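Local coordinates for lipoate-protein ligase 1 (Plasmodium falciparum, PDB 5T8U) that belongs to the lipoate-protein ligase family, pairing a lipoyl ligase A/B-type catalytic domain that holds lipoic acid with a bacterial-type C-terminal domain, at residues F31-Y36 against V162-G167; P54-W59 against K222-F227. All coordinates share one frame; numbering follows the deposited sequence.

Interaction 1 (F31-Y36 against V162-G167); sequences FLLNNY and VFLHHG. With LPA (lipoic acid), chain C.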
loop_
_atom_site.group_PDB
_atom_site.type_symbol
_atom_site.label_atom_id
_atom_site.label_comp_id
_atom_site.label_asym_id
_atom_site.label_seq_id
_atom_site.Cartn_x
_atom_site.Cartn_y
_atom_site.Cartn_z
ATOM N N PHE A 31 5.761 8.344 -7.932
ATOM C CA PHE A 31 6.801 8.768 -8.864
ATOM C C PHE A 31 8.024 7.867 -8.762
ATOM O O PHE A 31 8.679 7.582 -9.771
ATOM C CB PHE A 31 7.183 10.224 -8.602
ATOM C CG PHE A 31 8.075 10.811 -9.658
ATOM C CD1 PHE A 31 7.545 11.570 -10.687
ATOM C CD2 PHE A 31 9.442 10.595 -9.626
ATOM C CE1 PHE A 31 8.362 12.107 -11.661
ATOM C CE2 PHE A 31 10.262 11.130 -10.598
ATOM C CZ PHE A 31 9.722 11.886 -11.616
ATOM N N LEU A 32 8.349 7.411 -7.552
ATOM C CA LEU A 32 9.465 6.489 -7.387
ATOM C C LEU A 32 9.153 5.139 -8.017
ATOM O O LEU A 32 10.009 4.546 -8.686
ATOM C CB LEU A 32 9.796 6.327 -5.903
ATOM C CG LEU A 32 10.154 7.616 -5.159
ATOM C CD1 LEU A 32 10.108 7.395 -3.657
ATOM C CD2 LEU A 32 11.518 8.120 -5.585
ATOM N N LEU A 33 7.929 4.641 -7.824
ATOM C CA LEU A 33 7.540 3.377 -8.441
ATOM C C LEU A 33 7.545 3.477 -9.962
ATOM O O LEU A 33 8.001 2.555 -10.650
ATOM C CB LEU A 33 6.161 2.951 -7.939
ATOM C CG LEU A 33 5.503 1.783 -8.682
ATOM C CD1 LEU A 33 6.414 0.564 -8.714
ATOM C CD2 LEU A 33 4.169 1.430 -8.047
ATOM N N ASN A 34 7.038 4.579 -10.509
ATOM C CA ASN A 34 6.912 4.733 -11.953
ATOM C C ASN A 34 8.182 5.242 -12.625
ATOM O O ASN A 34 8.207 5.357 -13.855
ATOM C CB ASN A 34 5.746 5.674 -12.278
ATOM C CG ASN A 34 4.394 5.029 -12.038
ATOM O OD1 ASN A 34 3.533 5.593 -11.362
ATOM N ND2 ASN A 34 4.201 3.838 -12.594
ATOM N N ASN A 35 9.233 5.547 -11.860
ATOM C CA ASN A 35 10.504 5.976 -12.434
ATOM C C ASN A 35 11.675 5.276 -11.753
ATOM O O ASN A 35 12.773 5.836 -11.668
ATOM C CB ASN A 35 10.669 7.494 -12.334
ATOM C CG ASN A 35 9.652 8.245 -13.169
ATOM O OD1 ASN A 35 9.834 8.429 -14.372
ATOM N ND2 ASN A 35 8.574 8.688 -12.533
ATOM N N TYR A 36 11.451 4.054 -11.273
ATOM C CA TYR A 36 12.457 3.268 -10.568
ATOM C C TYR A 36 13.796 3.269 -11.298
ATOM O O TYR A 36 14.762 3.884 -10.833
ATOM C CB TYR A 36 11.933 1.841 -10.384
ATOM C CG TYR A 36 12.858 0.884 -9.667
ATOM C CD1 TYR A 36 13.115 1.015 -8.309
ATOM C CD2 TYR A 36 13.445 -0.177 -10.345
ATOM C CE1 TYR A 36 13.948 0.130 -7.652
ATOM C CE2 TYR A 36 14.277 -1.066 -9.698
ATOM C CZ TYR A 36 14.525 -0.910 -8.353
ATOM O OH TYR A 36 15.354 -1.799 -7.711
ATOM N N VAL A 162 9.251 -3.600 -11.048
ATOM C CA VAL A 162 9.317 -3.048 -9.701
ATOM C C VAL A 162 8.302 -3.748 -8.811
ATOM O O VAL A 162 7.201 -4.089 -9.253
ATOM C CB VAL A 162 9.061 -1.527 -9.705
ATOM C CG1 VAL A 162 9.317 -0.945 -8.327
ATOM C CG2 VAL A 162 9.931 -0.845 -10.744
ATOM N N PHE A 163 8.679 -3.954 -7.551
ATOM C CA PHE A 163 7.773 -4.425 -6.515
ATOM C C PHE A 163 7.779 -3.416 -5.377
ATOM O O PHE A 163 8.851 -3.037 -4.883
ATOM C CB PHE A 163 8.174 -5.808 -5.997
ATOM C CG PHE A 163 7.391 -6.249 -4.794
ATOM C CD1 PHE A 163 6.082 -6.685 -4.923
ATOM C CD2 PHE A 163 7.963 -6.226 -3.533
ATOM C CE1 PHE A 163 5.359 -7.090 -3.815
ATOM C CE2 PHE A 163 7.246 -6.630 -2.424
ATOM C CZ PHE A 163 5.943 -7.062 -2.564
ATOM N N LEU A 164 6.586 -2.986 -4.968
ATOM C CA LEU A 164 6.416 -1.952 -3.956
ATOM C C LEU A 164 5.688 -2.543 -2.758
ATOM O O LEU A 164 4.532 -2.964 -2.875
ATOM C CB LEU A 164 5.646 -0.757 -4.521
ATOM C CG LEU A 164 5.427 0.441 -3.588
ATOM C CD1 LEU A 164 5.376 1.733 -4.384
ATOM C CD2 LEU A 164 4.149 0.295 -2.782
ATOM N N HIS A 165 6.364 -2.567 -1.612
ATOM C CA HIS A 165 5.797 -3.011 -0.340
ATOM C C HIS A 165 5.853 -1.818 0.609
ATOM O O HIS A 165 6.905 -1.530 1.186
ATOM C CB HIS A 165 6.569 -4.212 0.209
ATOM C CG HIS A 165 6.270 -4.538 1.642
ATOM N ND1 HIS A 165 7.005 -5.456 2.361
ATOM C CD2 HIS A 165 5.318 -4.078 2.488
ATOM C CE1 HIS A 165 6.522 -5.542 3.587
ATOM N NE2 HIS A 165 5.498 -4.715 3.690
ATOM N N HIS A 166 4.725 -1.130 0.784
ATOM C CA HIS A 166 4.671 0.047 1.642
ATOM C C HIS A 166 3.686 -0.197 2.775
ATOM O O HIS A 166 2.560 -0.653 2.544
ATOM C CB HIS A 166 4.295 1.305 0.846
ATOM C CG HIS A 166 2.827 1.462 0.592
ATOM N ND1 HIS A 166 2.017 2.250 1.379
ATOM C CD2 HIS A 166 2.030 0.951 -0.375
ATOM C CE1 HIS A 166 0.780 2.209 0.916
ATOM N NE2 HIS A 166 0.761 1.429 -0.150
ATOM N N GLY A 167 4.126 0.097 4.000
ATOM C CA GLY A 167 3.336 -0.156 5.186
ATOM C C GLY A 167 3.537 0.933 6.222
ATOM O O GLY A 167 4.334 1.857 6.037
HETATM C C1 LPA C . -3.889 -2.974 6.126
HETATM O O1 LPA C . -3.889 -3.077 7.381
HETATM C C2 LPA C . -2.679 -2.380 5.410
HETATM O O2 LPA C . -4.886 -3.365 5.462
HETATM C C3 LPA C . -2.586 -0.892 5.737
HETATM C C4 LPA C . -1.626 -0.203 4.770
HETATM C C5 LPA C . -1.783 1.310 4.917
HETATM C C6 LPA C . -1.009 1.988 3.962
HETATM S S6 LPA C . -1.570 3.408 3.757
HETATM C C7 LPA C . 0.847 2.208 4.609
HETATM C C8 LPA C . 1.369 3.649 4.166
HETATM S S8 LPA C . -0.035 4.493 3.346
#
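Val-162 packs against both Leu-33 and Tyr-36, one methyl branch to each, and these branches make the tight part of this buried, wholly apolar contact. CG1 meets the CD1 methyl of Leu-33 at 3.3 Å, and CG2 lies 3.4 Å from CB of Tyr-36. With CG of Tyr-36 anti to the backbone N (chi1 180°), the ring runs on past the valine, which holds CG1 over one of its faces, while the phenol OH reaches on to a hydrogen bond with the carbonyl of Glu-53. Leu-33 also reaches Leu-164; the two side chains are roughly perpendicular, and CD1 of Leu-164 lies 3.8 Å from CB of Leu-33, an ordinary van der Waals distance. Beyond Leu-164 the strand leaves the helix behind. His-166 turns instead to the bound lipoic acid: its ring meets the ligand edge-on, ND1 being 3.2 Å from C8 of LPA, while NE2 is hydrogen-bonded to Thr-94.

Away from the strand, where the helix ends, Asn-35 is partly exposed and has no contact with segment 162-167. It folds back instead, its ND2 giving a hydrogen bond of 3.0 Å to Phe-31 O at 158°. The bond lies in the carbonyl plane, on a lone pair, and leaves the amide nitrogen over the centre of the Phe-31 ring. Helix 22-34 thus lies across one face of the mixed sheet: Leu-33 also touches Lys-157 and Ile-159 of strand 150-159, Leu-32 rests on Leu-111 of strand 105-112, and helix 256-266 packs against Phe-31 and Asn-35.

Interaction 2 (P54-W59 against K222-F227); sequences PILFLW and KEFTKF
The Phe-224 ring lies flat against Leu-56, with the leucine CB 3.7 Å from its centroid and only 12° off the ring normal, a CH-pi contact over the middle of one face. The two side chains lie side by side but run opposite ways: the phenylalanine reaches from the helix toward the strand backbone while the leucine reaches back along it. As a result the CD2 branch of Leu-56 ends near the root of the aromatic, 4.0 Å from CG of Phe-224. The far end of the ring goes the other way and comes to rest beside the main chain, CZ of Phe-224 being 3.7 Å from the backbone N of Leu-56. Holding CG of Phe-224 anti to its own N (chi1 175°) carries the ring out from the helix toward the strand. Pro-54 meets the same end obliquely, its CB 4.0 Å from CZ of Phe-224.

No hydrogen bond crosses between strand and helix, so shape and dispersion carry the contact. Tyr-228 meets the Phe-224 ring edge-to-face, and Phe-110 of strand 105-112 touches it too. The preceding residue, Glu-223, is hydrogen-bonded to Asn-130 of helix 117-132 and forms a long salt bridge to Lys-226.

Ile-55 points away from helix 213-227, and Phe-57, on the other face of the sheet, touches helix 22-34. Such a mixed sheet with helices on both faces belongs to the alpha/beta catalytic domain of lipoate-protein ligases, related to class II tRNA synthetases, and Trp-59 at the strand's end joins the lipoic acid pocket.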
loop_
_atom_site.group_PDB
_atom_site.type_symbol
_atom_site.label_atom_id
_atom_site.label_comp_id
_atom_site.label_asym_id
_atom_site.label_seq_id
_atom_site.Cartn_x
_atom_site.Cartn_y
_atom_site.Cartn_z
ATOM N N PRO A 54 17.800 -2.108 -4.208
ATOM C CA PRO A 54 16.718 -1.854 -3.250
ATOM C C PRO A 54 16.601 -0.384 -2.877
ATOM O O PRO A 54 17.571 0.376 -2.921
ATOM C CB PRO A 54 17.116 -2.698 -2.031
ATOM C CG PRO A 54 18.082 -3.708 -2.549
ATOM C CD PRO A 54 18.811 -3.029 -3.659
ATOM N N ILE A 55 15.384 0.007 -2.495
ATOM C CA ILE A 55 15.090 1.357 -2.026
ATOM C C ILE A 55 14.273 1.267 -0.748
ATOM O O ILE A 55 13.331 0.469 -0.655
ATOM C CB ILE A 55 14.324 2.182 -3.081
ATOM C CG1 ILE A 55 15.204 2.410 -4.307
ATOM C CG2 ILE A 55 13.842 3.512 -2.488
ATOM C CD1 ILE A 55 14.543 3.192 -5.422
ATOM N N LEU A 56 14.629 2.096 0.231
ATOM C CA LEU A 56 13.812 2.328 1.413
ATOM C C LEU A 56 13.452 3.804 1.460
ATOM O O LEU A 56 14.341 4.658 1.426
ATOM C CB LEU A 56 14.545 1.923 2.694
ATOM C CG LEU A 56 13.907 2.403 4.004
ATOM C CD1 LEU A 56 12.470 1.916 4.127
ATOM C CD2 LEU A 56 14.728 1.945 5.196
ATOM N N PHE A 57 12.158 4.104 1.539
ATOM C CA PHE A 57 11.669 5.477 1.547
ATOM C C PHE A 57 10.816 5.691 2.789
ATOM O O PHE A 57 9.826 4.982 2.994
ATOM C CB PHE A 57 10.870 5.777 0.278
ATOM C CG PHE A 57 10.102 7.068 0.331
ATOM C CD1 PHE A 57 10.723 8.240 0.727
ATOM C CD2 PHE A 57 8.763 7.113 -0.029
ATOM C CE1 PHE A 57 10.024 9.430 0.775
ATOM C CE2 PHE A 57 8.059 8.303 0.014
ATOM C CZ PHE A 57 8.692 9.464 0.417
ATOM N N LEU A 58 11.196 6.670 3.606
ATOM C CA LEU A 58 10.531 6.940 4.875
ATOM C C LEU A 58 9.774 8.258 4.796
ATOM O O LEU A 58 10.266 9.232 4.218
ATOM C CB LEU A 58 11.546 6.979 6.017
ATOM C CG LEU A 58 12.153 5.612 6.337
ATOM C CD1 LEU A 58 13.556 5.749 6.910
ATOM C CD2 LEU A 58 11.251 4.858 7.299
ATOM N N TRP A 59 8.575 8.288 5.377
ATOM C CA TRP A 59 7.732 9.471 5.273
ATOM C C TRP A 59 6.661 9.424 6.351
ATOM O O TRP A 59 6.301 8.356 6.848
ATOM C CB TRP A 59 7.099 9.585 3.880
ATOM C CG TRP A 59 6.543 8.290 3.333
ATOM C CD1 TRP A 59 7.249 7.169 2.996
ATOM C CD2 TRP A 59 5.170 7.997 3.039
ATOM N NE1 TRP A 59 6.403 6.198 2.525
ATOM C CE2 TRP A 59 5.122 6.681 2.538
ATOM C CE3 TRP A 59 3.977 8.717 3.155
ATOM C CZ2 TRP A 59 3.930 6.072 2.154
ATOM C CZ3 TRP A 59 2.794 8.110 2.769
ATOM C CH2 TRP A 59 2.780 6.801 2.278
ATOM N N LYS A 222 19.762 1.668 9.544
ATOM C CA LYS A 222 20.917 0.859 9.915
ATOM C C LYS A 222 20.720 -0.597 9.508
ATOM O O LYS A 222 21.529 -1.166 8.768
ATOM C CB LYS A 222 21.170 0.973 11.421
ATOM C CG LYS A 222 21.953 2.213 11.827
ATOM C CD LYS A 222 22.059 2.334 13.340
ATOM C CE LYS A 222 23.063 3.404 13.753
ATOM N NZ LYS A 222 23.244 3.469 15.233
ATOM N N GLU A 223 19.638 -1.220 9.984
ATOM C CA GLU A 223 19.401 -2.625 9.663
ATOM C C GLU A 223 19.117 -2.845 8.181
ATOM O O GLU A 223 19.295 -3.964 7.690
ATOM C CB GLU A 223 18.245 -3.167 10.502
ATOM C CG GLU A 223 18.612 -3.436 11.952
ATOM C CD GLU A 223 19.649 -4.533 12.099
ATOM O OE1 GLU A 223 20.183 -4.705 13.215
ATOM O OE2 GLU A 223 19.931 -5.224 11.098
ATOM N N PHE A 224 18.679 -1.811 7.463
ATOM C CA PHE A 224 18.484 -1.918 6.020
ATOM C C PHE A 224 19.825 -2.028 5.301
ATOM O O PHE A 224 20.121 -3.041 4.646
ATOM C CB PHE A 224 17.688 -0.701 5.539
ATOM C CG PHE A 224 17.512 -0.620 4.049
ATOM C CD1 PHE A 224 16.495 -1.316 3.417
ATOM C CD2 PHE A 224 18.342 0.185 3.285
ATOM C CE1 PHE A 224 16.324 -1.225 2.049
ATOM C CE2 PHE A 224 18.176 0.278 1.918
ATOM C CZ PHE A 224 17.165 -0.429 1.299
ATOM N N THR A 225 20.659 -0.992 5.428
ATOM C CA THR A 225 21.990 -1.019 4.830
ATOM C C THR A 225 22.749 -2.273 5.248
ATOM O O THR A 225 23.356 -2.957 4.416
ATOM C CB THR A 225 22.763 0.238 5.239
ATOM O OG1 THR A 225 21.966 1.399 4.967
ATOM C CG2 THR A 225 24.076 0.341 4.477
ATOM N N LYS A 226 22.720 -2.590 6.544
ATOM C CA LYS A 226 23.410 -3.778 7.033
ATOM C C LYS A 226 22.843 -5.042 6.404
ATOM O O LYS A 226 23.594 -5.959 6.049
ATOM C CB LYS A 226 23.314 -3.844 8.557
ATOM C CG LYS A 226 23.770 -5.162 9.159
ATOM C CD LYS A 226 23.941 -5.040 10.664
ATOM C CE LYS A 226 23.463 -6.289 11.387
ATOM N NZ LYS A 226 23.487 -6.111 12.865
ATOM N N PHE A 227 21.518 -5.115 6.260
ATOM C CA PHE A 227 20.917 -6.283 5.628
ATOM C C PHE A 227 21.446 -6.465 4.214
ATOM O O PHE A 227 21.738 -7.590 3.795
ATOM C CB PHE A 227 19.393 -6.164 5.612
ATOM C CG PHE A 227 18.708 -7.303 4.902
ATOM C CD1 PHE A 227 18.451 -7.237 3.541
ATOM C CD2 PHE A 227 18.332 -8.444 5.593
ATOM C CE1 PHE A 227 17.827 -8.284 2.885
ATOM C CE2 PHE A 227 17.706 -9.494 4.942
ATOM C CZ PHE A 227 17.454 -9.413 3.586
#

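From the N terminus the segments come in the order 31-36, 54-59, 162-167 and 222-227, so the two contacts cross rather than nest. Interaction 1 closes a loop of 125 residues by bringing the end of helix 22-34 back to strand 162-170; interaction 2 opens inside that loop and closes 162 residues later on helix 213-227. Both reach one mixed sheet, where strand 105-112 lies between strands 55-59 and 162-170. They also touch directly, as CE1 of Tyr-36 lies 3.8 Å from CD1 of Ile-55 and Leu-32 packs on Phe-57. Together they tie two helices to the sheet that, through His-166, Gly-167 and Trp-59, contributes to the lipoic acid pocket.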